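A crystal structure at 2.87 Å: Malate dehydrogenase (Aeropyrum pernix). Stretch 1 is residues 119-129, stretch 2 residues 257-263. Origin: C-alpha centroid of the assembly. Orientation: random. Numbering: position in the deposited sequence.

Stretch 1 119-129: VDAMTYVMYKK
Stretch 2, residues 257-263: NDIVAEV

Residues 119-129 form a regular helix that continues later in the chain. Its backbone hydrogen bonds, N of residue i to O of residue i-4, run from Thr123 N to Val119 O (2.6 Å) through Lys129 N to Val125 O (2.9 Å). Thr123 OG1 (chi1 m) donates a hydrogen bond to Val119 O, 2.7 Å. Stretch 2 ends in a strand whose N-to-C direction makes 123° with the helix; the axes approach to 7.9 Å.

Asn257 is extended (-167/172) and touches nothing on the helix. The chain turns a corner at Asp258 (43/58) and Ile259 (-176/161). Asp258 has chi1 t, and its OD1 lies 3.4 Å from Lys128 NZ, a salt bridge with a weak hydrogen bond. Ammonium and carboxylate attract by charge; 3.4 Å is long for a hydrogen bond. Lys128 reaches it with rotamer m, m, t, t. Ile259 (t, p) points away, but its CA lies 4.4 Å from Tyr124 CE2, at the ring edge.

Val260 (-111/137, chi1 t) points toward the helix and has the largest area covered by the other stretch. Its CA is 5.8 Å from Asp120 CA. Val260 CG1 sits 3.6 Å from Asp120 O and 4.2 Å from Thr123 CB. A methyl cannot donate a conventional hydrogen bond, so this is packing; Asp120 O accepts from Tyr124 N (3.1 Å). Val260 CG2 packs 3.8 Å from Tyr124 CB, an apolar contact; Tyr124 is t with chi2 -79°.

Ala261 (-148/157) points away. Glu262 (-83/101; t, t, chi3 -50°) has N 4.4 Å from Asp120 OD2, too far to bond; Asp120 is m with chi2 114°. Val263 (-132/160, chi1 m) is out of reach.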

ATOM      1  N   VAL B 119      29.994   7.470  -2.001  1.00 30.51           N
ATOM      2  CA  VAL B 119      29.615   6.128  -1.548  1.00 31.44           C
ATOM      3  C   VAL B 119      30.692   5.048  -1.641  1.00 30.69           C
ATOM      4  O   VAL B 119      30.954   4.328  -0.677  1.00 29.41           O
ATOM      5  CB  VAL B 119      28.369   5.597  -2.301  1.00 31.89           C
ATOM      6  CG1 VAL B 119      27.752   4.439  -1.532  1.00 31.93           C
ATOM      7  CG2 VAL B 119      27.349   6.693  -2.462  1.00 31.74           C
ATOM      8  N   ASP B 120      31.309   4.930  -2.807  1.00 31.62           N
ATOM      9  CA  ASP B 120      32.346   3.928  -3.028  1.00 31.64           C
ATOM     10  C   ASP B 120      33.469   4.033  -2.005  1.00 30.40           C
ATOM     11  O   ASP B 120      33.832   3.042  -1.366  1.00 30.42           O
ATOM     12  CB  ASP B 120      32.874   4.076  -4.450  1.00 33.37           C
ATOM     13  CG  ASP B 120      31.765   3.964  -5.473  1.00 35.06           C
ATOM     14  OD1 ASP B 120      31.478   4.965  -6.164  1.00 35.99           O
ATOM     15  OD2 ASP B 120      31.173   2.867  -5.563  1.00 34.32           O
ATOM     16  N   ALA B 121      34.016   5.231  -1.849  1.00 29.05           N
ATOM     17  CA  ALA B 121      35.080   5.436  -0.883  1.00 28.19           C
ATOM     18  C   ALA B 121      34.554   5.199   0.537  1.00 28.34           C
ATOM     19  O   ALA B 121      35.219   4.559   1.346  1.00 27.36           O
ATOM     20  CB  ALA B 121      35.635   6.843  -1.012  1.00 27.41           C
ATOM     21  N   MET B 122      33.355   5.706   0.826  1.00 28.83           N
ATOM     22  CA  MET B 122      32.756   5.558   2.147  1.00 28.88           C
ATOM     23  C   MET B 122      32.501   4.093   2.462  1.00 29.85           C
ATOM     24  O   MET B 122      32.717   3.642   3.586  1.00 32.23           O
ATOM     25  CB  MET B 122      31.442   6.334   2.235  1.00 30.35           C
ATOM     26  CG  MET B 122      31.583   7.850   2.117  1.00 32.85           C
ATOM     27  SD  MET B 122      32.761   8.578   3.308  1.00 35.91           S
ATOM     28  CE  MET B 122      34.197   8.881   2.231  1.00 33.24           C
ATOM     29  N   THR B 123      32.028   3.348   1.471  1.00 29.17           N
ATOM     30  CA  THR B 123      31.772   1.929   1.660  1.00 27.06           C
ATOM     31  C   THR B 123      33.089   1.241   2.005  1.00 26.38           C
ATOM     32  O   THR B 123      33.130   0.354   2.851  1.00 26.14           O
ATOM     33  CB  THR B 123      31.193   1.308   0.386  1.00 26.53           C
ATOM     34  OG1 THR B 123      29.957   1.957   0.064  1.00 26.19           O
ATOM     35  CG2 THR B 123      30.947  -0.181   0.578  1.00 24.89           C
ATOM     36  N   TYR B 124      34.163   1.668   1.348  1.00 26.53           N
ATOM     37  CA  TYR B 124      35.489   1.108   1.577  1.00 27.30           C
ATOM     38  C   TYR B 124      35.922   1.311   3.031  1.00 27.29           C
ATOM     39  O   TYR B 124      36.244   0.354   3.730  1.00 27.78           O
ATOM     40  CB  TYR B 124      36.494   1.759   0.619  1.00 28.05           C
ATOM     41  CG  TYR B 124      37.872   1.132   0.612  1.00 30.20           C
ATOM     42  CD1 TYR B 124      38.796   1.412   1.619  1.00 30.45           C
ATOM     43  CD2 TYR B 124      38.256   0.261  -0.417  1.00 31.58           C
ATOM     44  CE1 TYR B 124      40.066   0.845   1.604  1.00 32.01           C
ATOM     45  CE2 TYR B 124      39.525  -0.314  -0.443  1.00 32.71           C
ATOM     46  CZ  TYR B 124      40.423  -0.015   0.574  1.00 34.46           C
ATOM     47  OH  TYR B 124      41.675  -0.584   0.570  1.00 37.69           O
ATOM     48  N   VAL B 125      35.915   2.556   3.489  1.00 27.85           N
ATOM     49  CA  VAL B 125      36.309   2.866   4.859  1.00 28.24           C
ATOM     50  C   VAL B 125      35.466   2.107   5.889  1.00 28.43           C
ATOM     51  O   VAL B 125      35.996   1.550   6.853  1.00 27.87           O
ATOM     52  CB  VAL B 125      36.202   4.387   5.125  1.00 28.19           C
ATOM     53  CG1 VAL B 125      36.303   4.676   6.609  1.00 28.83           C
ATOM     54  CG2 VAL B 125      37.306   5.117   4.370  1.00 26.29           C
ATOM     55  N   MET B 126      34.152   2.097   5.686  1.00 28.24           N
ATOM     56  CA  MET B 126      33.232   1.406   6.592  1.00 29.15           C
ATOM     57  C   MET B 126      33.503  -0.112   6.637  1.00 29.30           C
ATOM     58  O   MET B 126      33.416  -0.739   7.695  1.00 28.66           O
ATOM     59  CB  MET B 126      31.785   1.677   6.156  1.00 28.17           C
ATOM     60  CG  MET B 126      30.723   1.018   7.027  1.00 29.52           C
ATOM     61  SD  MET B 126      30.711   1.643   8.705  1.00 27.48           S
ATOM     62  CE  MET B 126      29.745   3.124   8.469  1.00 25.21           C
ATOM     63  N   TYR B 127      33.825  -0.684   5.480  1.00 29.47           N
ATOM     64  CA  TYR B 127      34.124  -2.106   5.360  1.00 30.40           C
ATOM     65  C   TYR B 127      35.377  -2.479   6.147  1.00 32.05           C
ATOM     66  O   TYR B 127      35.410  -3.484   6.852  1.00 31.81           O
ATOM     67  CB  TYR B 127      34.337  -2.475   3.893  1.00 29.54           C
ATOM     68  CG  TYR B 127      34.966  -3.837   3.712  1.00 30.35           C
ATOM     69  CD1 TYR B 127      34.247  -4.998   3.989  1.00 30.60           C
ATOM     70  CD2 TYR B 127      36.299  -3.967   3.320  1.00 31.27           C
ATOM     71  CE1 TYR B 127      34.837  -6.257   3.889  1.00 29.60           C
ATOM     72  CE2 TYR B 127      36.900  -5.224   3.217  1.00 31.12           C
ATOM     73  CZ  TYR B 127      36.162  -6.359   3.504  1.00 29.35           C
ATOM     74  OH  TYR B 127      36.750  -7.592   3.419  1.00 29.51           O
ATOM     75  N   LYS B 128      36.411  -1.657   6.013  1.00 34.20           N
ATOM     76  CA  LYS B 128      37.676  -1.883   6.692  1.00 34.58           C
ATOM     77  C   LYS B 128      37.590  -1.672   8.194  1.00 35.94           C
ATOM     78  O   LYS B 128      38.161  -2.439   8.968  1.00 36.36           O
ATOM     79  CB  LYS B 128      38.744  -0.941   6.141  1.00 33.64           C
ATOM     80  CG  LYS B 128      39.160  -1.201   4.721  1.00 33.81           C
ATOM     81  CD  LYS B 128      39.895  -2.509   4.598  1.00 36.61           C
ATOM     82  CE  LYS B 128      40.526  -2.628   3.222  1.00 39.40           C
ATOM     83  NZ  LYS B 128      41.090  -3.983   2.969  1.00 41.58           N
ATOM     84  N   LYS B 129      36.871  -0.632   8.606  1.00 36.68           N
ATOM     85  CA  LYS B 129      36.751  -0.287  10.021  1.00 36.86           C
ATOM     86  C   LYS B 129      35.833  -1.148  10.868  1.00 37.64           C
ATOM     87  O   LYS B 129      36.075  -1.309  12.060  1.00 38.21           O
ATOM     88  CB  LYS B 129      36.319   1.176  10.166  1.00 37.40           C
ATOM     89  CG  LYS B 129      37.349   2.187   9.702  1.00 36.53           C
ATOM     90  CD  LYS B 129      38.657   2.013  10.455  1.00 38.71           C
ATOM     91  CE  LYS B 129      39.723   2.998   9.986  1.00 39.77           C
ATOM     92  NZ  LYS B 129      41.015   2.771  10.698  1.00 39.01           N
ATOM     93  N   ASN B 257      39.917  -6.942  -7.087  1.00 35.22           N
ATOM     94  CA  ASN B 257      39.796  -7.268  -5.661  1.00 38.13           C
ATOM     95  C   ASN B 257      40.393  -6.159  -4.837  1.00 37.25           C
ATOM     96  O   ASN B 257      41.196  -5.358  -5.330  1.00 37.93           O
ATOM     97  CB  ASN B 257      40.329  -8.640  -5.322  1.00 41.65           C
ATOM     98  CG  ASN B 257      41.788  -8.883  -5.579  1.00 45.49           C
ATOM     99  OD1 ASN B 257      42.255  -9.150  -6.676  1.00 49.67           O
ATOM    100  ND2 ASN B 257      42.591  -8.717  -4.519  1.00 47.09           N
ATOM    101  N   ASP B 258      40.219  -6.223  -3.584  1.00 38.03           N
ATOM    102  CA  ASP B 258      40.800  -5.110  -2.793  1.00 39.51           C
ATOM    103  C   ASP B 258      40.511  -3.820  -3.492  1.00 37.89           C
ATOM    104  O   ASP B 258      41.121  -2.786  -3.518  1.00 37.87           O
ATOM    105  CB  ASP B 258      42.244  -5.354  -2.434  1.00 43.18           C
ATOM    106  CG  ASP B 258      42.744  -4.319  -1.421  1.00 49.43           C
ATOM    107  OD1 ASP B 258      42.229  -4.308  -0.263  1.00 50.34           O
ATOM    108  OD2 ASP B 258      43.666  -3.553  -1.716  1.00 50.90           O
ATOM    109  N   ILE B 259      39.071  -3.549  -3.700  1.00 36.07           N
ATOM    110  CA  ILE B 259      38.497  -2.278  -4.237  1.00 34.49           C
ATOM    111  C   ILE B 259      36.969  -2.342  -4.218  1.00 33.82           C
ATOM    112  O   ILE B 259      36.395  -3.423  -4.117  1.00 32.98           O
ATOM    113  CB  ILE B 259      39.018  -2.018  -5.680  1.00 33.79           C
ATOM    114  CG1 ILE B 259      38.690  -0.574  -6.089  1.00 33.94           C
ATOM    115  CG2 ILE B 259      38.414  -3.017  -6.657  1.00 34.62           C
ATOM    116  CD1 ILE B 259      39.209   0.493  -5.097  1.00 31.71           C
ATOM    117  N   VAL B 260      36.326  -1.180  -4.285  1.00 32.04           N
ATOM    118  CA  VAL B 260      34.876  -1.087  -4.275  1.00 32.04           C
ATOM    119  C   VAL B 260      34.375  -0.634  -5.642  1.00 32.27           C
ATOM    120  O   VAL B 260      34.953   0.276  -6.238  1.00 32.86           O
ATOM    121  CB  VAL B 260      34.399  -0.055  -3.220  1.00 32.81           C
ATOM    122  CG1 VAL B 260      32.894   0.169  -3.331  1.00 31.91           C
ATOM    123  CG2 VAL B 260      34.762  -0.535  -1.815  1.00 34.12           C
ATOM    124  N   ALA B 261      33.311  -1.268  -6.137  1.00 32.38           N
ATOM    125  CA  ALA B 261      32.723  -0.902  -7.433  1.00 30.99           C
ATOM    126  C   ALA B 261      31.203  -1.108  -7.486  1.00 29.68           C
ATOM    127  O   ALA B 261      30.633  -1.900  -6.731  1.00 28.55           O
ATOM    128  CB  ALA B 261      33.393  -1.699  -8.561  1.00 29.04           C
ATOM    129  N   GLU B 262      30.559  -0.381  -8.395  1.00 29.64           N
ATOM    130  CA  GLU B 262      29.117  -0.467  -8.602  1.00 28.83           C
ATOM    131  C   GLU B 262      28.843  -1.665  -9.522  1.00 28.00           C
ATOM    132  O   GLU B 262      29.027  -1.573 -10.738  1.00 27.93           O
ATOM    133  CB  GLU B 262      28.610   0.830  -9.248  1.00 28.42           C
ATOM    134  CG  GLU B 262      27.104   0.895  -9.421  1.00 30.92           C
ATOM    135  CD  GLU B 262      26.593   2.293  -9.740  1.00 32.07           C
ATOM    136  OE1 GLU B 262      26.959   3.243  -9.021  1.00 32.50           O
ATOM    137  OE2 GLU B 262      25.813   2.442 -10.701  1.00 33.90           O
ATOM    138  N   VAL B 263      28.421  -2.784  -8.936  1.00 27.41           N
ATOM    139  CA  VAL B 263      28.141  -4.007  -9.696  1.00 28.05           C
ATOM    140  C   VAL B 263      26.787  -4.609  -9.308  1.00 27.32           C
ATOM    141  O   VAL B 263      26.251  -4.288  -8.251  1.00 28.22           O
ATOM    142  CB  VAL B 263      29.256  -5.084  -9.462  1.00 27.29           C
ATOM    143  CG1 VAL B 263      30.576  -4.642 -10.106  1.00 27.93           C
ATOM    144  CG2 VAL B 263      29.467  -5.299  -7.985  1.00 26.07           C
TER